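Local structure of single-stranded DNA specific exonuclease RecJ (Thermus thermophilus, 2ZXR) at residues 48-53 and 226-231; 331-336 and 409-414. The protein degrades single-stranded DNA in the 5' to 3' direction as a divalent-cation-dependent exonuclease of DNA repair, with no detectable activity on single-stranded RNA. All blocks are in the same frame, centred on the assembly; numbering follows the deposited sequence.

Contact 1: residues 48-53 and 226-231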
loop_
_atom_site.group_PDB
_atom_site.type_symbol
_atom_site.label_atom_id
_atom_site.label_comp_id
_atom_site.label_asym_id
_atom_site.label_seq_id
_atom_site.Cartn_x
_atom_site.Cartn_y
_atom_site.Cartn_z
ATOM N N PRO A 48 -3.780 8.269 -16.497
ATOM C CA PRO A 48 -4.413 9.580 -16.411
ATOM C C PRO A 48 -3.549 10.612 -17.141
ATOM O O PRO A 48 -2.330 10.422 -17.336
ATOM C CB PRO A 48 -4.502 9.820 -14.904
ATOM C CG PRO A 48 -3.320 9.069 -14.360
ATOM C CD PRO A 48 -3.331 7.798 -15.174
ATOM N N PRO A 49 -4.177 11.701 -17.598
ATOM C CA PRO A 49 -3.413 12.738 -18.300
ATOM C C PRO A 49 -2.655 13.564 -17.263
ATOM O O PRO A 49 -3.174 13.827 -16.172
ATOM C CB PRO A 49 -4.506 13.567 -18.965
ATOM C CG PRO A 49 -5.599 13.550 -17.897
ATOM C CD PRO A 49 -5.610 12.058 -17.514
ATOM N N LEU A 50 -1.421 13.938 -17.577
ATOM C CA LEU A 50 -0.674 14.795 -16.665
ATOM C C LEU A 50 -1.097 16.187 -17.113
ATOM O O LEU A 50 -0.788 16.602 -18.232
ATOM C CB LEU A 50 0.828 14.637 -16.861
ATOM C CG LEU A 50 1.661 15.552 -15.956
ATOM C CD1 LEU A 50 1.299 15.297 -14.487
ATOM C CD2 LEU A 50 3.142 15.292 -16.214
ATOM N N ALA A 51 -1.822 16.898 -16.265
ATOM C CA ALA A 51 -2.289 18.216 -16.633
ATOM C C ALA A 51 -1.985 19.257 -15.565
ATOM O O ALA A 51 -1.590 18.925 -14.445
ATOM C CB ALA A 51 -3.804 18.161 -16.895
ATOM N N LEU A 52 -2.178 20.519 -15.916
ATOM C CA LEU A 52 -1.959 21.593 -14.964
ATOM C C LEU A 52 -3.222 21.726 -14.112
ATOM O O LEU A 52 -4.235 22.242 -14.589
ATOM C CB LEU A 52 -1.678 22.904 -15.703
ATOM C CG LEU A 52 -1.511 24.189 -14.879
ATOM C CD1 LEU A 52 -0.347 24.048 -13.912
ATOM C CD2 LEU A 52 -1.276 25.364 -15.821
ATOM N N LEU A 53 -3.163 21.252 -12.864
ATOM C CA LEU A 53 -4.300 21.315 -11.936
ATOM C C LEU A 53 -4.588 22.759 -11.570
ATOM O O LEU A 53 -3.674 23.529 -11.339
ATOM C CB LEU A 53 -4.001 20.551 -10.650
ATOM C CG LEU A 53 -3.731 19.052 -10.735
ATOM C CD1 LEU A 53 -3.365 18.523 -9.360
ATOM C CD2 LEU A 53 -4.967 18.348 -11.263
ATOM N N TRP A 226 -2.475 8.195 -6.920
ATOM C CA TRP A 226 -3.596 8.057 -7.832
ATOM C C TRP A 226 -3.839 9.381 -8.542
ATOM O O TRP A 226 -3.295 10.420 -8.144
ATOM C CB TRP A 226 -4.870 7.564 -7.108
ATOM C CG TRP A 226 -5.280 8.270 -5.844
ATOM C CD1 TRP A 226 -5.645 9.580 -5.709
ATOM C CD2 TRP A 226 -5.444 7.670 -4.551
ATOM N NE1 TRP A 226 -6.032 9.835 -4.402
ATOM C CE2 TRP A 226 -5.914 8.680 -3.675
ATOM C CE3 TRP A 226 -5.239 6.378 -4.053
ATOM C CZ2 TRP A 226 -6.182 8.437 -2.321
ATOM C CZ3 TRP A 226 -5.503 6.131 -2.703
ATOM C CH2 TRP A 226 -5.968 7.155 -1.852
ATOM N N GLY A 227 -4.615 9.332 -9.616
ATOM C CA GLY A 227 -4.914 10.521 -10.374
ATOM C C GLY A 227 -3.655 11.240 -10.825
ATOM O O GLY A 227 -2.728 10.624 -11.360
ATOM N N TRP A 228 -3.628 12.552 -10.596
ATOM C CA TRP A 228 -2.496 13.389 -10.973
ATOM C C TRP A 228 -1.165 12.851 -10.417
ATOM O O TRP A 228 -0.154 12.804 -11.129
ATOM C CB TRP A 228 -2.708 14.816 -10.472
ATOM C CG TRP A 228 -1.773 15.777 -11.121
ATOM C CD1 TRP A 228 -1.934 16.383 -12.334
ATOM C CD2 TRP A 228 -0.512 16.220 -10.608
ATOM N NE1 TRP A 228 -0.849 17.180 -12.611
ATOM C CE2 TRP A 228 0.041 17.101 -11.567
ATOM C CE3 TRP A 228 0.206 15.958 -9.426
ATOM C CZ2 TRP A 228 1.281 17.723 -11.388
ATOM C CZ3 TRP A 228 1.434 16.572 -9.244
ATOM C CH2 TRP A 228 1.965 17.450 -10.223
ATOM N N ASN A 229 -1.149 12.454 -9.153
ATOM C CA ASN A 229 0.103 11.923 -8.609
ATOM C C ASN A 229 0.539 10.671 -9.393
ATOM O O ASN A 229 1.709 10.513 -9.652
ATOM C CB ASN A 229 -0.009 11.602 -7.106
ATOM C CG ASN A 229 0.117 12.832 -6.219
ATOM O OD1 ASN A 229 0.666 13.875 -6.619
ATOM N ND2 ASN A 229 -0.356 12.708 -4.991
ATOM N N ARG A 230 -0.385 9.788 -9.781
ATOM C CA ARG A 230 0.003 8.601 -10.572
ATOM C C ARG A 230 0.595 9.020 -11.909
ATOM O O ARG A 230 1.586 8.457 -12.366
ATOM C CB ARG A 230 -1.191 7.668 -10.875
ATOM C CG ARG A 230 -0.907 6.693 -12.098
ATOM C CD ARG A 230 -2.085 5.714 -12.510
ATOM N NE ARG A 230 -1.878 4.550 -11.683
ATOM C CZ ARG A 230 -1.521 3.336 -12.069
ATOM N NH1 ARG A 230 -1.342 2.980 -13.341
ATOM N NH2 ARG A 230 -1.200 2.495 -11.113
ATOM N N ALA A 231 -0.029 9.993 -12.560
ATOM C CA ALA A 231 0.448 10.437 -13.856
ATOM C C ALA A 231 1.824 11.090 -13.744
ATOM O O ALA A 231 2.685 10.889 -14.604
ATOM C CB ALA A 231 -0.544 11.427 -14.466
#
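The indole N-H of W228 is bound by the backbone carbonyl of A51, W228 NE1 to A51 O 2.6 Å. The bond is short but bent, 141° at the hydrogen; the donor lies in the carbonyl plane, while the oxygen sits 19° out of the indole plane. It satisfies the one polar atom of a buried ring, and two leucines of the same loop pack on that ring. L53 covers one face: L53 CG lies 3.8 Å from the centroid of the W228 five-membered ring, a CH-pi contact, and L53 CD1 is over W228 CG and CD2. From the other side of the ring plane L50 CD1 comes in obliquely near the rim, 3.4 Å from W228 NE1 and close to CE2. In L50, CG is anti to the backbone N, and chi2 near 57° then turns CD1 to the indole. One turn along the helix, A231 CB fits against P48 CG at 3.6 Å and also touches P48 O and L50 CB. P48 CD meets R230 CD at 3.6 Å, the proline ring crossing the arginine chain at about a right angle; the guanidinium continues to the carbonyls of L46 and L449. F192 and L193 of helix 187-201 also pack on W228. The contact thus fastens the irregular chain between helices 29-37 and 60-70 to the start of helix 227-239, with the W228 side chain about 12 Å from the magnesium ion bound by the DHH-family nuclease site.

Contact 2: residues 331-336 and 409-414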
loop_
_atom_site.group_PDB
_atom_site.type_symbol
_atom_site.label_atom_id
_atom_site.label_comp_id
_atom_site.label_asym_id
_atom_site.label_seq_id
_atom_site.Cartn_x
_atom_site.Cartn_y
_atom_site.Cartn_z
ATOM N N ALA A 331 0.917 1.971 25.283
ATOM C CA ALA A 331 1.776 2.938 24.620
ATOM C C ALA A 331 3.204 2.687 25.048
ATOM O O ALA A 331 3.457 2.411 26.209
ATOM C CB ALA A 331 1.358 4.356 24.976
ATOM N N ILE A 332 4.129 2.744 24.094
ATOM C CA ILE A 332 5.533 2.549 24.378
ATOM C C ILE A 332 6.139 3.958 24.477
ATOM O O ILE A 332 6.033 4.771 23.547
ATOM C CB ILE A 332 6.168 1.692 23.281
ATOM C CG1 ILE A 332 5.478 0.327 23.295
ATOM C CG2 ILE A 332 7.652 1.507 23.519
ATOM C CD1 ILE A 332 6.015 -0.643 22.268
ATOM N N VAL A 333 6.735 4.253 25.632
ATOM C CA VAL A 333 7.288 5.573 25.877
ATOM C C VAL A 333 8.687 5.395 26.402
ATOM O O VAL A 333 8.898 4.912 27.508
ATOM C CB VAL A 333 6.394 6.355 26.894
ATOM C CG1 VAL A 333 6.788 7.838 26.941
ATOM C CG2 VAL A 333 4.936 6.219 26.495
ATOM N N LEU A 334 9.658 5.786 25.594
ATOM C CA LEU A 334 11.041 5.602 25.980
ATOM C C LEU A 334 11.849 6.876 25.894
ATOM O O LEU A 334 11.570 7.765 25.089
ATOM C CB LEU A 334 11.656 4.506 25.109
ATOM C CG LEU A 334 10.758 3.260 25.061
ATOM C CD1 LEU A 334 11.205 2.314 23.931
ATOM C CD2 LEU A 334 10.812 2.554 26.416
ATOM N N LEU A 335 12.859 6.930 26.748
ATOM C CA LEU A 335 13.755 8.056 26.865
ATOM C C LEU A 335 15.154 7.578 26.550
ATOM O O LEU A 335 15.582 6.552 27.064
ATOM C CB LEU A 335 13.729 8.586 28.310
ATOM C CG LEU A 335 14.756 9.656 28.686
ATOM C CD1 LEU A 335 14.451 10.962 27.918
ATOM C CD2 LEU A 335 14.708 9.922 30.211
ATOM N N ASP A 336 15.861 8.319 25.707
ATOM C CA ASP A 336 17.233 7.990 25.366
ATOM C C ASP A 336 17.948 9.336 25.348
ATOM O O ASP A 336 18.113 9.967 24.295
ATOM C CB ASP A 336 17.304 7.285 24.009
ATOM C CG ASP A 336 18.713 6.895 23.637
ATOM O OD1 ASP A 336 19.600 6.969 24.513
ATOM O OD2 ASP A 336 18.939 6.520 22.472
ATOM N N ALA A 409 6.236 11.846 34.183
ATOM C CA ALA A 409 4.889 12.393 34.224
ATOM C C ALA A 409 4.247 12.307 32.842
ATOM O O ALA A 409 3.051 12.008 32.698
ATOM C CB ALA A 409 4.933 13.848 34.695
ATOM N N PHE A 410 5.058 12.583 31.826
ATOM C CA PHE A 410 4.613 12.539 30.437
ATOM C C PHE A 410 4.192 11.115 30.107
ATOM O O PHE A 410 3.151 10.892 29.491
ATOM C CB PHE A 410 5.756 12.953 29.511
ATOM C CG PHE A 410 5.439 12.792 28.044
ATOM C CD1 PHE A 410 4.572 13.675 27.398
ATOM C CD2 PHE A 410 6.003 11.746 27.316
ATOM C CE1 PHE A 410 4.274 13.511 26.038
ATOM C CE2 PHE A 410 5.714 11.575 25.963
ATOM C CZ PHE A 410 4.855 12.449 25.323
ATOM N N LYS A 411 5.008 10.156 30.528
ATOM C CA LYS A 411 4.726 8.752 30.273
ATOM C C LYS A 411 3.399 8.262 30.851
ATOM O O LYS A 411 2.608 7.646 30.135
ATOM C CB LYS A 411 5.865 7.881 30.817
ATOM C CG LYS A 411 5.678 6.371 30.685
ATOM C CD LYS A 411 6.958 5.678 31.135
ATOM C CE LYS A 411 7.044 4.230 30.700
ATOM N NZ LYS A 411 6.350 3.257 31.602
ATOM N N ALA A 412 3.147 8.530 32.135
ATOM C CA ALA A 412 1.902 8.062 32.752
ATOM C C ALA A 412 0.713 8.651 32.023
ATOM O O ALA A 412 -0.289 7.974 31.773
ATOM C CB ALA A 412 1.855 8.448 34.237
ATOM N N ARG A 413 0.837 9.926 31.689
ATOM C CA ARG A 413 -0.201 10.643 30.987
ATOM C C ARG A 413 -0.529 10.013 29.623
ATOM O O ARG A 413 -1.697 9.692 29.334
ATOM C CB ARG A 413 0.248 12.083 30.776
ATOM C CG ARG A 413 -0.849 12.994 30.322
ATOM C CD ARG A 413 -1.742 13.300 31.512
ATOM N NE ARG A 413 -1.056 14.177 32.447
ATOM C CZ ARG A 413 -0.960 15.494 32.295
ATOM N NH1 ARG A 413 -1.515 16.091 31.250
ATOM N NH2 ARG A 413 -0.287 16.217 33.182
ATOM N N VAL A 414 0.476 9.828 28.772
ATOM C CA VAL A 414 0.157 9.260 27.469
ATOM C C VAL A 414 -0.292 7.820 27.584
ATOM O O VAL A 414 -1.144 7.383 26.817
ATOM C CB VAL A 414 1.318 9.413 26.437
ATOM C CG1 VAL A 414 1.656 10.892 26.277
ATOM C CG2 VAL A 414 2.501 8.616 26.822
#
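V333 packs against F410, K411 and V414 in a buried, apolar strand-to-helix contact within the DHHA1 domain, with no hydrogen bond between the two segments. Strand 332-335 and helix 409-414 run nearly antiparallel, at 170°, their axes 9.0 Å apart at closest approach. The two methyls of V333 serve different partners. V333 CG2 presses on V414 CG2 at 3.4 Å, tighter than usual van der Waals contact. V414 CG2 itself stands between its own backbone N and carbonyl carbon, while V414 CG1 lies over a face of the F410 ring. V333 CG1 approaches F410 obliquely, 4.0 Å from F410 CD2, and touches K411 CB as well. The aliphatic part of K411 passes beside the valine, K411 CG 3.9 Å from V333 CB, and K411 CE comes near V333 O. K411 CG is anti to its backbone N (chi1 177°), and the chain bends only at its end, where NZ forms a salt bridge with E415. Strand 332-335 is an outermost strand of the mixed five-stranded sheet, paired in parallel with 359-363. F360 of that adjacent strand touches both V333 and V414, so helix 407-419 rests on it as well, whereas L334 turns to L321 of helix 293-321.

Contact 1 and contact 2 share no secondary-structure element, and their nearest atoms are about 28 Å apart. Contact 1, partly buried, joins an irregular loop to the beginning of a helix; without a regular partner on the loop side, it combines a side-chain-to-backbone hydrogen bond with proline, leucine and indole packing. Contact 2 is buried between a strand and a helix and relies on van der Waals contact, including the aliphatic part of a lysine, the strand's backbone bonds being made within its sheet. It buries about half as much surface, 207 against 416 Å². Contact 1 lies in the neighbourhood of the metal site without touching it, whereas 331-336 with 409-414 belongs to the DHHA1 domain, away from the annotated sites.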